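PDB 3GDC: multicopper oxidase from Arthrobacter sp. FB24, which probably couples the one-electron oxidation of phenolic or similar substrates to the reduction of dioxygen to water, using bound copper ions. Local coordinates for residues T14-R22 / A161-M169; F190-Q201 / E277-A288. All coordinates share one frame; numbering follows the deposited sequence.

Contact 1: T14-R22 / A161-M169; sequences TAILRDFDR and ADDEMVMVM
Arg18 meets Asp163 side-on: NE lies 3.0 Å from OD1 and NH2 3.0 Å from OD2, each carboxylate oxygen offering its syn lone pair. The two planes are only 19° apart and the NE bond is nearly straight, so guanidinium and carboxylate form an almost flat, two-bond salt bridge. The arginine gets there as an extended chain from CG to NE, and the methyl CE of Met165 sits obliquely against NH2. With an alanine in place of Arg18, the Asp163 carboxylate would probably lose both of these donors and the Met165 methyl its contact with the guanidinium. Leu17 points the same way as Met165 and Met167 and lies alongside both; with CG anti to the backbone N (chi1 -173°), its CD1 comes 3.8 Å from Met167 CE, while its CG packs on Met165 CB. Phe20 turns its ring edge to the strand, CE2 standing 3.5 Å from Glu164 O and CZ 3.6 Å from Met165 C. One backbone bond, Val166 N to Leu17 O at 2.8 Å, ties the backbone at Leu17 to the strand. Axes 6.6 Å apart at closest, at 117°, show the helix crossing the strand steeply. Leu17 touches both this strand and Val197 of strand 197-200, so the helix packs across two sheets of the cupredoxin-like beta sandwich typical of multicopper oxidases.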
loop_
_atom_site.group_PDB
_atom_site.type_symbol
_atom_site.label_atom_id
_atom_site.label_comp_id
_atom_site.label_asym_id
_atom_site.label_seq_id
_atom_site.Cartn_x
_atom_site.Cartn_y
_atom_site.Cartn_z
ATOM N N THR A 14 -15.653 -17.255 15.396
ATOM C CA THR A 14 -16.996 -16.663 15.374
ATOM C C THR A 14 -17.268 -15.876 16.652
ATOM O O THR A 14 -17.793 -14.764 16.598
ATOM C CB THR A 14 -18.100 -17.729 15.138
ATOM O OG1 THR A 14 -17.945 -18.261 13.820
ATOM C CG2 THR A 14 -19.496 -17.122 15.233
ATOM N N ALA A 15 -16.907 -16.462 17.792
ATOM C CA ALA A 15 -17.051 -15.787 19.078
ATOM C C ALA A 15 -16.173 -14.530 19.119
ATOM O O ALA A 15 -16.630 -13.445 19.520
ATOM C CB ALA A 15 -16.688 -16.733 20.203
ATOM N N ILE A 16 -14.930 -14.678 18.671
ATOM C CA ILE A 16 -13.962 -13.569 18.625
ATOM C C ILE A 16 -14.496 -12.395 17.801
ATOM O O ILE A 16 -14.319 -11.224 18.163
ATOM C CB ILE A 16 -12.596 -14.062 18.085
ATOM C CG1 ILE A 16 -11.953 -14.987 19.127
ATOM C CG2 ILE A 16 -11.668 -12.876 17.728
ATOM C CD1 ILE A 16 -10.595 -15.549 18.738
ATOM N N LEU A 17 -15.172 -12.725 16.701
ATOM C CA LEU A 17 -15.714 -11.748 15.778
ATOM C C LEU A 17 -16.543 -10.659 16.474
ATOM O O LEU A 17 -16.494 -9.490 16.080
ATOM C CB LEU A 17 -16.557 -12.469 14.724
ATOM C CG LEU A 17 -17.131 -11.739 13.525
ATOM C CD1 LEU A 17 -16.002 -11.308 12.581
ATOM C CD2 LEU A 17 -18.083 -12.707 12.836
ATOM N N ARG A 18 -17.272 -11.029 17.522
ATOM C CA ARG A 18 -18.171 -10.085 18.180
ATOM C C ARG A 18 -17.920 -9.892 19.681
ATOM O O ARG A 18 -18.711 -9.243 20.367
ATOM C CB ARG A 18 -19.622 -10.483 17.918
ATOM C CG ARG A 18 -20.037 -10.350 16.459
ATOM C CD ARG A 18 -21.506 -10.701 16.296
ATOM N NE ARG A 18 -21.966 -10.551 14.914
ATOM C CZ ARG A 18 -22.003 -11.529 14.015
ATOM N NH1 ARG A 18 -21.606 -12.753 14.334
ATOM N NH2 ARG A 18 -22.449 -11.274 12.790
ATOM N N ASP A 19 -16.797 -10.412 20.169
ATOM C CA ASP A 19 -16.451 -10.323 21.593
ATOM C C ASP A 19 -15.618 -9.060 21.889
ATOM O O ASP A 19 -14.393 -9.087 21.828
ATOM C CB ASP A 19 -15.703 -11.599 22.021
ATOM C CG ASP A 19 -15.403 -11.650 23.519
ATOM O OD1 ASP A 19 -15.755 -10.704 24.254
ATOM O OD2 ASP A 19 -14.815 -12.663 23.959
ATOM N N PHE A 20 -16.296 -7.967 22.225
ATOM C CA PHE A 20 -15.635 -6.740 22.656
ATOM C C PHE A 20 -15.553 -6.741 24.181
ATOM O O PHE A 20 -16.578 -6.699 24.880
ATOM C CB PHE A 20 -16.371 -5.509 22.121
ATOM C CG PHE A 20 -16.332 -5.404 20.618
ATOM C CD1 PHE A 20 -15.284 -4.749 19.987
ATOM C CD2 PHE A 20 -17.321 -6.006 19.843
ATOM C CE1 PHE A 20 -15.231 -4.665 18.595
ATOM C CE2 PHE A 20 -17.276 -5.941 18.451
ATOM C CZ PHE A 20 -16.231 -5.267 17.827
ATOM N N ASP A 21 -14.330 -6.853 24.678
ATOM C CA ASP A 21 -14.092 -6.966 26.103
ATOM C C ASP A 21 -14.050 -5.571 26.739
ATOM O O ASP A 21 -13.074 -4.824 26.612
ATOM C CB ASP A 21 -12.810 -7.767 26.376
ATOM C CG ASP A 21 -12.689 -8.205 27.837
ATOM O OD1 ASP A 21 -13.208 -7.502 28.730
ATOM O OD2 ASP A 21 -12.070 -9.263 28.089
ATOM N N ARG A 22 -15.142 -5.227 27.413
ATOM C CA ARG A 22 -15.290 -3.906 28.027
ATOM C C ARG A 22 -14.639 -3.805 29.412
ATOM O O ARG A 22 -14.634 -2.736 30.023
ATOM C CB ARG A 22 -16.762 -3.504 28.054
ATOM C CG ARG A 22 -17.323 -3.282 26.644
ATOM C CD ARG A 22 -18.823 -3.069 26.626
ATOM N NE ARG A 22 -19.295 -2.844 25.256
ATOM C CZ ARG A 22 -19.407 -3.784 24.315
ATOM N NH1 ARG A 22 -19.089 -5.059 24.566
ATOM N NH2 ARG A 22 -19.844 -3.443 23.107
ATOM N N ALA A 161 -24.017 1.332 14.857
ATOM C CA ALA A 161 -24.039 0.237 13.889
ATOM C C ALA A 161 -25.043 -0.808 14.339
ATOM O O ALA A 161 -25.250 -1.004 15.539
ATOM C CB ALA A 161 -22.661 -0.388 13.751
ATOM N N ASP A 162 -25.654 -1.488 13.378
ATOM C CA ASP A 162 -26.575 -2.567 13.686
ATOM C C ASP A 162 -25.826 -3.845 14.048
ATOM O O ASP A 162 -26.331 -4.670 14.803
ATOM C CB ASP A 162 -27.528 -2.810 12.519
ATOM C CG ASP A 162 -28.429 -1.624 12.257
ATOM O OD1 ASP A 162 -29.056 -1.143 13.234
ATOM O OD2 ASP A 162 -28.498 -1.161 11.088
ATOM N N ASP A 163 -24.613 -4.003 13.516
ATOM C CA ASP A 163 -23.802 -5.199 13.769
ATOM C C ASP A 163 -22.326 -4.807 13.722
ATOM O O ASP A 163 -21.798 -4.518 12.655
ATOM C CB ASP A 163 -24.109 -6.286 12.721
ATOM C CG ASP A 163 -23.523 -7.661 13.077
ATOM O OD1 ASP A 163 -22.763 -7.797 14.064
ATOM O OD2 ASP A 163 -23.835 -8.634 12.347
ATOM N N GLU A 164 -21.672 -4.782 14.875
ATOM C CA GLU A 164 -20.266 -4.391 14.944
ATOM C C GLU A 164 -19.404 -5.614 15.191
ATOM O O GLU A 164 -19.752 -6.499 15.991
ATOM C CB GLU A 164 -20.048 -3.355 16.046
ATOM C CG GLU A 164 -18.725 -2.578 15.957
ATOM C CD GLU A 164 -18.791 -1.275 16.734
ATOM O OE1 GLU A 164 -19.874 -0.996 17.298
ATOM O OE2 GLU A 164 -17.788 -0.527 16.780
ATOM N N MET A 165 -18.283 -5.677 14.491
ATOM C CA MET A 165 -17.415 -6.845 14.574
ATOM C C MET A 165 -15.940 -6.480 14.422
ATOM O O MET A 165 -15.599 -5.359 14.013
ATOM C CB MET A 165 -17.826 -7.907 13.546
ATOM C CG MET A 165 -18.045 -7.381 12.163
ATOM S SD MET A 165 -18.695 -8.648 11.040
ATOM C CE MET A 165 -20.394 -8.723 11.539
ATOM N N VAL A 166 -15.085 -7.432 14.787
ATOM C CA VAL A 166 -13.637 -7.290 14.682
ATOM C C VAL A 166 -13.051 -8.448 13.875
ATOM O O VAL A 166 -13.416 -9.612 14.058
ATOM C CB VAL A 166 -12.927 -7.131 16.082
ATOM C CG1 VAL A 166 -13.218 -8.299 17.022
ATOM C CG2 VAL A 166 -11.422 -6.912 15.924
ATOM N N MET A 167 -12.141 -8.098 12.972
ATOM C CA MET A 167 -11.456 -9.073 12.130
ATOM C C MET A 167 -9.953 -8.836 12.164
ATOM O O MET A 167 -9.459 -7.809 11.665
ATOM C CB MET A 167 -11.968 -8.975 10.688
ATOM C CG MET A 167 -13.404 -9.442 10.544
ATOM S SD MET A 167 -13.870 -9.559 8.811
ATOM C CE MET A 167 -15.481 -10.359 8.987
ATOM N N VAL A 168 -9.229 -9.788 12.744
ATOM C CA VAL A 168 -7.775 -9.712 12.807
ATOM C C VAL A 168 -7.189 -10.703 11.790
ATOM O O VAL A 168 -7.440 -11.917 11.859
ATOM C CB VAL A 168 -7.226 -10.001 14.222
ATOM C CG1 VAL A 168 -5.705 -9.877 14.234
ATOM C CG2 VAL A 168 -7.870 -9.060 15.275
ATOM N N MET A 169 -6.439 -10.163 10.835
ATOM C CA MET A 169 -5.835 -10.959 9.768
ATOM C C MET A 169 -4.429 -11.344 10.185
ATOM O O MET A 169 -3.606 -10.470 10.492
ATOM C CB MET A 169 -5.778 -10.158 8.455
ATOM C CG MET A 169 -7.107 -9.640 7.954
ATOM S SD MET A 169 -6.940 -8.717 6.406
ATOM C CE MET A 169 -6.028 -7.261 6.967
#

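Contact 2: F190-Q201 / E277-A288; sequences FHFMDFPVKVKQ and ELGWMGFFEVSA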
loop_
_atom_site.group_PDB
_atom_site.type_symbol
_atom_site.label_atom_id
_atom_site.label_comp_id
_atom_site.label_asym_id
_atom_site.label_seq_id
_atom_site.Cartn_x
_atom_site.Cartn_y
_atom_site.Cartn_z
ATOM N N PHE A 190 -9.875 -20.835 6.995
ATOM C CA PHE A 190 -11.150 -21.264 6.379
ATOM C C PHE A 190 -12.368 -21.407 7.307
ATOM O O PHE A 190 -13.416 -21.913 6.876
ATOM C CB PHE A 190 -10.985 -22.584 5.607
ATOM C CG PHE A 190 -9.906 -22.567 4.560
ATOM C CD1 PHE A 190 -10.039 -21.792 3.410
ATOM C CD2 PHE A 190 -8.788 -23.378 4.695
ATOM C CE1 PHE A 190 -9.044 -21.798 2.426
ATOM C CE2 PHE A 190 -7.788 -23.395 3.711
ATOM C CZ PHE A 190 -7.917 -22.609 2.579
ATOM N N HIS A 191 -12.266 -20.949 8.554
ATOM C CA HIS A 191 -13.399 -21.064 9.483
ATOM C C HIS A 191 -14.696 -20.469 8.926
ATOM O O HIS A 191 -15.777 -21.081 9.059
ATOM C CB HIS A 191 -13.059 -20.451 10.851
ATOM C CG HIS A 191 -14.231 -20.350 11.780
ATOM N ND1 HIS A 191 -14.637 -21.395 12.583
ATOM C CD2 HIS A 191 -15.081 -19.326 12.036
ATOM C CE1 HIS A 191 -15.687 -21.017 13.293
ATOM N NE2 HIS A 191 -15.972 -19.765 12.983
ATOM N N PHE A 192 -14.603 -19.290 8.310
ATOM C CA PHE A 192 -15.803 -18.591 7.833
ATOM C C PHE A 192 -16.312 -19.114 6.476
ATOM O O PHE A 192 -17.320 -18.636 5.953
ATOM C CB PHE A 192 -15.601 -17.066 7.841
ATOM C CG PHE A 192 -15.356 -16.507 9.221
ATOM C CD1 PHE A 192 -16.406 -16.420 10.147
ATOM C CD2 PHE A 192 -14.079 -16.109 9.611
ATOM C CE1 PHE A 192 -16.195 -15.917 11.439
ATOM C CE2 PHE A 192 -13.851 -15.591 10.912
ATOM C CZ PHE A 192 -14.916 -15.500 11.824
ATOM N N MET A 193 -15.621 -20.111 5.937
ATOM C CA MET A 193 -16.164 -20.895 4.815
ATOM C C MET A 193 -17.230 -21.834 5.361
ATOM O O MET A 193 -18.305 -21.987 4.766
ATOM C CB MET A 193 -15.080 -21.710 4.111
ATOM C CG MET A 193 -13.990 -20.901 3.413
ATOM S SD MET A 193 -14.599 -19.983 1.986
ATOM C CE MET A 193 -14.859 -21.325 0.804
ATOM N N ASP A 194 -16.924 -22.451 6.499
ATOM C CA ASP A 194 -17.819 -23.436 7.124
ATOM C C ASP A 194 -18.876 -22.798 7.995
ATOM O O ASP A 194 -19.976 -23.352 8.157
ATOM C CB ASP A 194 -17.010 -24.437 7.947
ATOM C CG ASP A 194 -16.143 -25.314 7.086
ATOM O OD1 ASP A 194 -16.531 -25.565 5.922
ATOM O OD2 ASP A 194 -15.076 -25.760 7.565
ATOM N N PHE A 195 -18.530 -21.646 8.572
ATOM C CA PHE A 195 -19.399 -20.915 9.477
ATOM C C PHE A 195 -19.476 -19.471 9.016
ATOM O O PHE A 195 -18.818 -18.602 9.579
ATOM C CB PHE A 195 -18.882 -21.036 10.918
ATOM C CG PHE A 195 -18.863 -22.450 11.408
ATOM C CD1 PHE A 195 -20.032 -23.040 11.882
ATOM C CD2 PHE A 195 -17.702 -23.216 11.330
ATOM C CE1 PHE A 195 -20.038 -24.364 12.300
ATOM C CE2 PHE A 195 -17.698 -24.539 11.745
ATOM C CZ PHE A 195 -18.869 -25.112 12.234
ATOM N N PRO A 196 -20.252 -19.221 7.945
ATOM C CA PRO A 196 -20.292 -17.868 7.391
ATOM C C PRO A 196 -20.710 -16.809 8.412
ATOM O O PRO A 196 -21.449 -17.103 9.366
ATOM C CB PRO A 196 -21.346 -17.975 6.279
ATOM C CG PRO A 196 -21.317 -19.398 5.872
ATOM C CD PRO A 196 -21.108 -20.146 7.177
ATOM N N VAL A 197 -20.233 -15.585 8.206
ATOM C CA VAL A 197 -20.609 -14.453 9.057
ATOM C C VAL A 197 -22.064 -14.061 8.789
ATOM O O VAL A 197 -22.391 -13.598 7.699
ATOM C CB VAL A 197 -19.699 -13.238 8.794
ATOM C CG1 VAL A 197 -20.044 -12.094 9.746
ATOM C CG2 VAL A 197 -18.236 -13.626 8.942
ATOM N N LYS A 198 -22.934 -14.236 9.785
ATOM C CA LYS A 198 -24.360 -13.938 9.604
ATOM C C LYS A 198 -24.679 -12.460 9.818
ATOM O O LYS A 198 -24.439 -11.910 10.903
ATOM C CB LYS A 198 -25.224 -14.828 10.508
ATOM C CG LYS A 198 -25.100 -16.314 10.206
ATOM C CD LYS A 198 -26.059 -17.152 11.081
ATOM C CE LYS A 198 -26.023 -18.617 10.667
ATOM N NZ LYS A 198 -27.040 -19.455 11.398
ATOM N N VAL A 199 -25.214 -11.820 8.778
ATOM C CA VAL A 199 -25.627 -10.409 8.832
ATOM C C VAL A 199 -27.034 -10.247 8.231
ATOM O O VAL A 199 -27.528 -11.146 7.556
ATOM C CB VAL A 199 -24.633 -9.473 8.086
ATOM C CG1 VAL A 199 -23.226 -9.499 8.733
ATOM C CG2 VAL A 199 -24.575 -9.821 6.590
ATOM N N LYS A 200 -27.666 -9.104 8.473
ATOM C CA LYS A 200 -29.019 -8.859 7.972
ATOM C C LYS A 200 -29.019 -7.882 6.799
ATOM O O LYS A 200 -28.332 -6.869 6.834
ATOM C CB LYS A 200 -29.911 -8.328 9.099
ATOM C CG LYS A 200 -30.195 -9.344 10.188
ATOM C CD LYS A 200 -30.798 -8.688 11.419
ATOM C CE LYS A 200 -30.542 -9.541 12.655
ATOM N NZ LYS A 200 -31.098 -8.926 13.884
ATOM N N GLN A 201 -29.807 -8.188 5.765
ATOM C CA GLN A 201 -29.969 -7.297 4.614
ATOM C C GLN A 201 -30.291 -5.871 5.064
ATOM O O GLN A 201 -31.135 -5.665 5.952
ATOM C CB GLN A 201 -31.085 -7.835 3.702
ATOM C CG GLN A 201 -31.195 -7.179 2.341
ATOM C CD GLN A 201 -32.379 -7.711 1.536
ATOM O OE1 GLN A 201 -33.189 -8.503 2.040
ATOM N NE2 GLN A 201 -32.493 -7.268 0.290
ATOM N N GLU A 277 -6.046 -18.902 -0.672
ATOM C CA GLU A 277 -6.033 -20.343 -0.889
ATOM C C GLU A 277 -5.382 -21.105 0.263
ATOM O O GLU A 277 -5.477 -22.335 0.346
ATOM C CB GLU A 277 -5.395 -20.674 -2.250
ATOM C CG GLU A 277 -6.240 -20.152 -3.419
ATOM C CD GLU A 277 -6.045 -20.932 -4.712
ATOM O OE1 GLU A 277 -7.059 -21.167 -5.415
ATOM O OE2 GLU A 277 -4.886 -21.299 -5.023
ATOM N N LEU A 278 -4.758 -20.357 1.179
ATOM C CA LEU A 278 -4.142 -20.937 2.364
ATOM C C LEU A 278 -4.842 -20.520 3.677
ATOM O O LEU A 278 -4.276 -20.648 4.754
ATOM C CB LEU A 278 -2.642 -20.652 2.393
ATOM C CG LEU A 278 -1.811 -21.346 1.300
ATOM C CD1 LEU A 278 -0.371 -20.854 1.305
ATOM C CD2 LEU A 278 -1.892 -22.852 1.463
ATOM N N GLY A 279 -6.080 -20.041 3.563
ATOM C CA GLY A 279 -6.970 -19.938 4.710
ATOM C C GLY A 279 -7.687 -18.624 4.922
ATOM O O GLY A 279 -8.664 -18.570 5.668
ATOM N N TRP A 280 -7.214 -17.563 4.277
ATOM C CA TRP A 280 -7.826 -16.242 4.434
ATOM C C TRP A 280 -8.957 -16.076 3.398
ATOM O O TRP A 280 -8.869 -15.311 2.439
ATOM C CB TRP A 280 -6.728 -15.153 4.441
ATOM C CG TRP A 280 -7.121 -13.673 4.513
ATOM C CD1 TRP A 280 -6.249 -12.618 4.392
ATOM C CD2 TRP A 280 -8.428 -13.089 4.677
ATOM N NE1 TRP A 280 -6.923 -11.431 4.465
ATOM C CE2 TRP A 280 -8.259 -11.682 4.639
ATOM C CE3 TRP A 280 -9.722 -13.609 4.851
ATOM C CZ2 TRP A 280 -9.328 -10.794 4.767
ATOM C CZ3 TRP A 280 -10.787 -12.724 4.978
ATOM C CH2 TRP A 280 -10.583 -11.329 4.929
ATOM N N MET A 281 -10.022 -16.851 3.609
ATOM C CA MET A 281 -11.256 -16.731 2.841
ATOM C C MET A 281 -12.455 -17.200 3.664
ATOM O O MET A 281 -12.334 -18.089 4.503
ATOM C CB MET A 281 -11.168 -17.489 1.501
ATOM C CG MET A 281 -11.022 -18.982 1.598
ATOM S SD MET A 281 -11.046 -19.835 -0.021
ATOM C CE MET A 281 -12.364 -19.012 -0.852
ATOM N N GLY A 282 -13.597 -16.571 3.426
ATOM C CA GLY A 282 -14.848 -16.952 4.073
ATOM C C GLY A 282 -16.043 -16.412 3.308
ATOM O O GLY A 282 -15.898 -15.908 2.189
ATOM N N PHE A 283 -17.221 -16.535 3.915
ATOM C CA PHE A 283 -18.452 -15.980 3.368
ATOM C C PHE A 283 -19.170 -15.130 4.396
ATOM O O PHE A 283 -19.131 -15.437 5.597
ATOM C CB PHE A 283 -19.435 -17.092 2.999
ATOM C CG PHE A 283 -18.990 -17.955 1.867
ATOM C CD1 PHE A 283 -19.065 -17.494 0.553
ATOM C CD2 PHE A 283 -18.526 -19.244 2.109
ATOM C CE1 PHE A 283 -18.661 -18.309 -0.512
ATOM C CE2 PHE A 283 -18.126 -20.063 1.055
ATOM C CZ PHE A 283 -18.190 -19.592 -0.252
ATOM N N PHE A 284 -19.847 -14.094 3.908
ATOM C CA PHE A 284 -20.983 -13.504 4.624
ATOM C C PHE A 284 -22.242 -14.224 4.165
ATOM O O PHE A 284 -22.396 -14.528 2.977
ATOM C CB PHE A 284 -21.141 -12.022 4.311
ATOM C CG PHE A 284 -20.148 -11.148 5.007
ATOM C CD1 PHE A 284 -20.447 -10.576 6.240
ATOM C CD2 PHE A 284 -18.906 -10.895 4.425
ATOM C CE1 PHE A 284 -19.506 -9.765 6.881
ATOM C CE2 PHE A 284 -17.967 -10.078 5.063
ATOM C CZ PHE A 284 -18.277 -9.514 6.289
ATOM N N GLU A 285 -23.122 -14.515 5.114
ATOM C CA GLU A 285 -24.452 -15.041 4.810
ATOM C C GLU A 285 -25.475 -13.967 5.177
ATOM O O GLU A 285 -25.678 -13.663 6.356
ATOM C CB GLU A 285 -24.703 -16.336 5.583
ATOM C CG GLU A 285 -26.075 -16.968 5.307
ATOM C CD GLU A 285 -26.164 -17.589 3.931
ATOM O OE1 GLU A 285 -25.511 -18.634 3.707
ATOM O OE2 GLU A 285 -26.893 -17.038 3.069
ATOM N N VAL A 286 -26.089 -13.373 4.159
ATOM C CA VAL A 286 -26.987 -12.237 4.342
ATOM C C VAL A 286 -28.421 -12.752 4.344
ATOM O O VAL A 286 -28.872 -13.342 3.362
ATOM C CB VAL A 286 -26.820 -11.175 3.228
ATOM C CG1 VAL A 286 -27.668 -9.931 3.522
ATOM C CG2 VAL A 286 -25.355 -10.787 3.049
ATOM N N SER A 287 -29.117 -12.544 5.455
ATOM C CA SER A 287 -30.506 -12.976 5.584
ATOM C C SER A 287 -31.433 -11.859 5.131
ATOM O O SER A 287 -31.140 -10.683 5.338
ATOM C CB SER A 287 -30.806 -13.382 7.028
ATOM O OG SER A 287 -30.635 -12.283 7.906
ATOM N N ALA A 288 -32.560 -12.235 4.519
ATOM C CA ALA A 288 -33.514 -11.282 3.937
ATOM C C ALA A 288 -34.011 -10.183 4.890
ATOM O O ALA A 288 -34.388 -10.451 6.035
ATOM C CB ALA A 288 -34.701 -12.032 3.331
HETATM O O HOH W 1 -12.238 -17.946 7.344
HETATM O O HOH W 2 -28.928 -12.830 9.873
#
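Phe190 lays one face of its ring over Gly279, whose CA stands 3.5 Å from the ring centroid and 9° off the normal, a CH-pi contact. Met281 comes to the edge of the same ring, its CG 3.5 Å from Phe190 CD1 and its sulfur near the ring plane, a Met-aromatic contact. The sulfur of Met193 forms a second, oblique one with Phe283, 4.3 Å from SD to the ring centroid; bends at chi2 (-68°) and chi3 fold the chain back so that CE also reaches Phe283 CE2. Gly282 passes under helix 191-194 where a side chain would clash with Phe192 CB. There Phe192 O accepts a hydrogen bond from Phe283 N, the donor lying well above the carbonyl plane, and a water joins Phe192 N to Met281 O. Beyond Pro196 the chains run parallel, linked by a ladder from Val197 N to Phe283 O (2.8 Å) through to Gln201 N to Ser287 O (2.9 Å). Val197 and Val199 share one sheet face with Phe284 and Val286: Val197 CG1 lies 3.7 Å from Phe284 CE1, and Val199 CG2 3.8 Å from Val286 CG2. This face packs toward strand 163-172, through Met167 on Phe284 for instance. Lys198, Lys200, Glu285 and Ser287 occupy the other face. A parallel pair formed by an outermost strand and the C-terminal strand, within an otherwise antiparallel sheet, is typical of the cupredoxin beta sandwich.

In the fold
Both contacts are partly buried, but contact 1 lies nearer the centre of the folded chain, about 9 Å from centre to centre against about 17 Å for contact 2. Their own centres are about 14 Å apart, and they touch: Thr14 OG1 and His191 NE2, 2.6 Å apart, probably share a hydrogen bond. Contact 1 sets helix 13-18 across a strand of one sheet, relying on side chains and a single backbone bond. Contact 2 pairs strands within the facing sheet, relying on seven backbone bonds and burying over twice the area (975 against 433 Å²). At Glu277 and Phe283 it reaches the second subunit, Phe283 packing on Ile106 of that chain.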